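Local coordinates for protein glial cell-derived neurotrophic factor (Rattus norvegicus, PDB 1AGQ) that acts as a secreted neurotrophic growth factor of the cystine-knot, TGF-beta-like family, working as a two-fold symmetric dimer that signals through cell-surface receptors, at the interface of chains A and B. Sequence-based numbering; all coordinates share one arbitrary frame. Chains: chain A/B, Glial cell-derived neurotrophic factor.

The interface of chains A and B. Residues chain A 66-67, 104-105, 108, 126-129; chain B 79-80, 83.
The carbonyl O of A:Lys126 meets the backbone N of B:Tyr80 at 3.3 Å in a weak, strongly bent hydrogen bond, and CB of B:Tyr80 and CB of B:Met79 also crowd this oxygen; the contact is mainly apolar. The weight falls on the ring of B:Tyr80: CG lies anti to the backbone N (chi1 177°), which points the ring from the helix into chain A. A:Pro105 meets it tip to tip and lays CG over one face, 3.6 Å from the B:Tyr80 ring centroid and displaced toward the CE2–CZ rim. Around the ring edge, in its plane, lie the carbonyl oxygens of A:Arg67 and A:His127 and NH1 of the A:Arg104 guanidinium, whose plane is turned 67° from the ring. The carbonyl O of A:Arg67 comes within 3.6 Å of CE1 of B:Tyr80; the backbone N of A:Arg67 is hydrogen-bonded to the A:Ser128 hydroxyl OG (2.8 Å), a second-shell brace tying strand 63-70 to the 126-128 loop behind the contact. A:Phe108 crosses at about a right angle and touches CB of B:Tyr80 with its CE1. A:Phe66 also crosses B:Tyr80 at about a right angle, its CZ 3.9 Å from CE1 of B:Tyr80. An alanine in place of B:Tyr80 would probably open a gap between A:Pro105 and A:Phe66 and strip the proline of its aromatic partner.

One turn along the helix, B:Ile83 sets CG2 over the A:Phe66 ring, 3.6 Å from CZ and offset toward the rim, while its CD1 lies against the carbonyl O and CB of A:His127. CB of that histidine also packs on CG of B:Met79 at 3.6 Å. The patch seats the start of helix 79-89 of chain B against strands 63-70 and 103-105 and the 126-128 loop of chain A, and two-fold symmetry repeats it, consistent with the head-to-tail dimer of TGF-beta-related growth factors.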
loop_
_atom_site.group_PDB
_atom_site.type_symbol
_atom_site.label_atom_id
_atom_site.label_comp_id
_atom_site.label_asym_id
_atom_site.label_seq_id
_atom_site.Cartn_x
_atom_site.Cartn_y
_atom_site.Cartn_z
ATOM N N PHE A 66 6.215 -20.671 -25.309
ATOM C CA PHE A 66 6.124 -19.640 -24.270
ATOM C C PHE A 66 6.860 -18.415 -24.806
ATOM O O PHE A 66 7.987 -18.535 -25.281
ATOM C CB PHE A 66 6.804 -20.096 -22.993
ATOM C CG PHE A 66 6.918 -19.015 -21.930
ATOM C CD1 PHE A 66 5.785 -18.499 -21.288
ATOM C CD2 PHE A 66 8.177 -18.534 -21.559
ATOM C CE1 PHE A 66 5.917 -17.513 -20.281
ATOM C CE2 PHE A 66 8.322 -17.557 -20.568
ATOM C CZ PHE A 66 7.177 -17.044 -19.924
ATOM N N ARG A 67 6.227 -17.258 -24.738
ATOM C CA ARG A 67 6.860 -16.035 -25.231
ATOM C C ARG A 67 7.009 -15.052 -24.087
ATOM O O ARG A 67 6.106 -14.893 -23.269
ATOM C CB ARG A 67 6.030 -15.424 -26.353
ATOM C CG ARG A 67 5.841 -16.312 -27.572
ATOM C CD ARG A 67 4.801 -15.763 -28.565
ATOM N NE ARG A 67 4.744 -16.646 -29.730
ATOM C CZ ARG A 67 3.908 -17.675 -29.849
ATOM N NH1 ARG A 67 3.051 -17.945 -28.876
ATOM N NH2 ARG A 67 3.960 -18.476 -30.908
ATOM N N ARG A 104 7.657 -5.288 -20.712
ATOM C CA ARG A 104 6.675 -6.255 -20.219
ATOM C C ARG A 104 5.603 -6.583 -21.240
ATOM O O ARG A 104 5.473 -5.906 -22.255
ATOM C CB ARG A 104 5.979 -5.646 -18.982
ATOM C CG ARG A 104 6.923 -5.285 -17.873
ATOM C CD ARG A 104 7.247 -6.508 -17.024
ATOM N NE ARG A 104 6.025 -7.055 -16.458
ATOM C CZ ARG A 104 5.912 -8.264 -15.934
ATOM N NH1 ARG A 104 6.960 -9.079 -15.894
ATOM N NH2 ARG A 104 4.735 -8.654 -15.473
ATOM N N PRO A 105 4.820 -7.660 -20.994
ATOM C CA PRO A 105 3.750 -8.009 -21.931
ATOM C C PRO A 105 2.662 -6.926 -21.912
ATOM O O PRO A 105 2.293 -6.444 -20.842
ATOM C CB PRO A 105 3.192 -9.340 -21.384
ATOM C CG PRO A 105 4.216 -9.836 -20.441
ATOM C CD PRO A 105 4.940 -8.632 -19.901
ATOM N N PHE A 108 -1.456 -10.665 -24.161
ATOM C CA PHE A 108 -1.153 -12.051 -23.832
ATOM C C PHE A 108 -1.724 -13.000 -24.867
ATOM O O PHE A 108 -2.671 -12.660 -25.574
ATOM C CB PHE A 108 -1.720 -12.389 -22.449
ATOM C CG PHE A 108 -0.987 -11.737 -21.321
ATOM C CD1 PHE A 108 0.215 -12.246 -20.859
ATOM C CD2 PHE A 108 -1.496 -10.582 -20.734
ATOM C CE1 PHE A 108 0.907 -11.626 -19.835
ATOM C CE2 PHE A 108 -0.807 -9.951 -19.703
ATOM C CZ PHE A 108 0.398 -10.472 -19.253
ATOM N N LYS A 126 -3.200 -15.620 -19.530
ATOM C CA LYS A 126 -2.173 -14.608 -19.324
ATOM C C LYS A 126 -0.879 -15.278 -18.893
ATOM O O LYS A 126 -0.194 -14.817 -17.976
ATOM C CB LYS A 126 -2.632 -13.630 -18.247
ATOM C CG LYS A 126 -3.821 -12.782 -18.695
ATOM C CD LYS A 126 -4.040 -11.595 -17.776
ATOM C CE LYS A 126 -5.055 -10.628 -18.364
ATOM N NZ LYS A 126 -5.401 -9.543 -17.400
ATOM N N HIS A 127 -0.550 -16.383 -19.547
ATOM C CA HIS A 127 0.656 -17.129 -19.189
ATOM C C HIS A 127 1.812 -16.867 -20.152
ATOM O O HIS A 127 2.957 -17.209 -19.862
ATOM C CB HIS A 127 0.355 -18.629 -19.226
ATOM C CG HIS A 127 -0.059 -19.130 -20.579
ATOM N ND1 HIS A 127 -1.193 -18.693 -21.226
ATOM C CD2 HIS A 127 0.525 -20.025 -21.411
ATOM C CE1 HIS A 127 -1.294 -19.292 -22.394
ATOM N NE2 HIS A 127 -0.263 -20.109 -22.532
ATOM N N SER A 128 1.481 -16.300 -21.300
ATOM C CA SER A 128 2.482 -16.062 -22.338
ATOM C C SER A 128 2.219 -14.744 -23.058
ATOM O O SER A 128 1.077 -14.387 -23.352
ATOM C CB SER A 128 2.451 -17.227 -23.330
ATOM O OG SER A 128 3.421 -17.114 -24.360
ATOM N N ALA A 129 3.300 -14.033 -23.352
ATOM C CA ALA A 129 3.196 -12.751 -24.049
ATOM C C ALA A 129 2.843 -12.856 -25.535
ATOM O O ALA A 129 3.318 -13.753 -26.252
ATOM C CB ALA A 129 4.505 -11.976 -23.867
ATOM N N MET B 79 0.230 -15.218 -13.818
ATOM C CA MET B 79 0.680 -16.544 -14.203
ATOM C C MET B 79 2.029 -16.377 -14.912
ATOM O O MET B 79 2.960 -17.166 -14.749
ATOM C CB MET B 79 -0.321 -17.155 -15.177
ATOM C CG MET B 79 0.081 -18.525 -15.654
ATOM S SD MET B 79 0.597 -19.521 -14.257
ATOM C CE MET B 79 -0.926 -20.424 -13.926
ATOM N N TYR B 80 2.105 -15.338 -15.730
ATOM C CA TYR B 80 3.315 -15.023 -16.477
ATOM C C TYR B 80 4.539 -14.866 -15.572
ATOM O O TYR B 80 5.593 -15.479 -15.807
ATOM C CB TYR B 80 3.062 -13.748 -17.289
ATOM C CG TYR B 80 4.265 -13.260 -18.064
ATOM C CD1 TYR B 80 4.657 -13.876 -19.257
ATOM C CD2 TYR B 80 4.991 -12.153 -17.615
ATOM C CE1 TYR B 80 5.762 -13.387 -19.989
ATOM C CE2 TYR B 80 6.075 -11.666 -18.325
ATOM C CZ TYR B 80 6.458 -12.283 -19.508
ATOM O OH TYR B 80 7.530 -11.774 -20.195
ATOM N N ILE B 83 5.703 -18.066 -13.894
ATOM C CA ILE B 83 6.440 -18.867 -14.860
ATOM C C ILE B 83 7.871 -18.363 -15.004
ATOM O O ILE B 83 8.813 -19.143 -15.002
ATOM C CB ILE B 83 5.712 -18.865 -16.216
ATOM C CG1 ILE B 83 4.408 -19.665 -16.074
ATOM C CG2 ILE B 83 6.625 -19.491 -17.328
ATOM C CD1 ILE B 83 3.558 -19.672 -17.316
#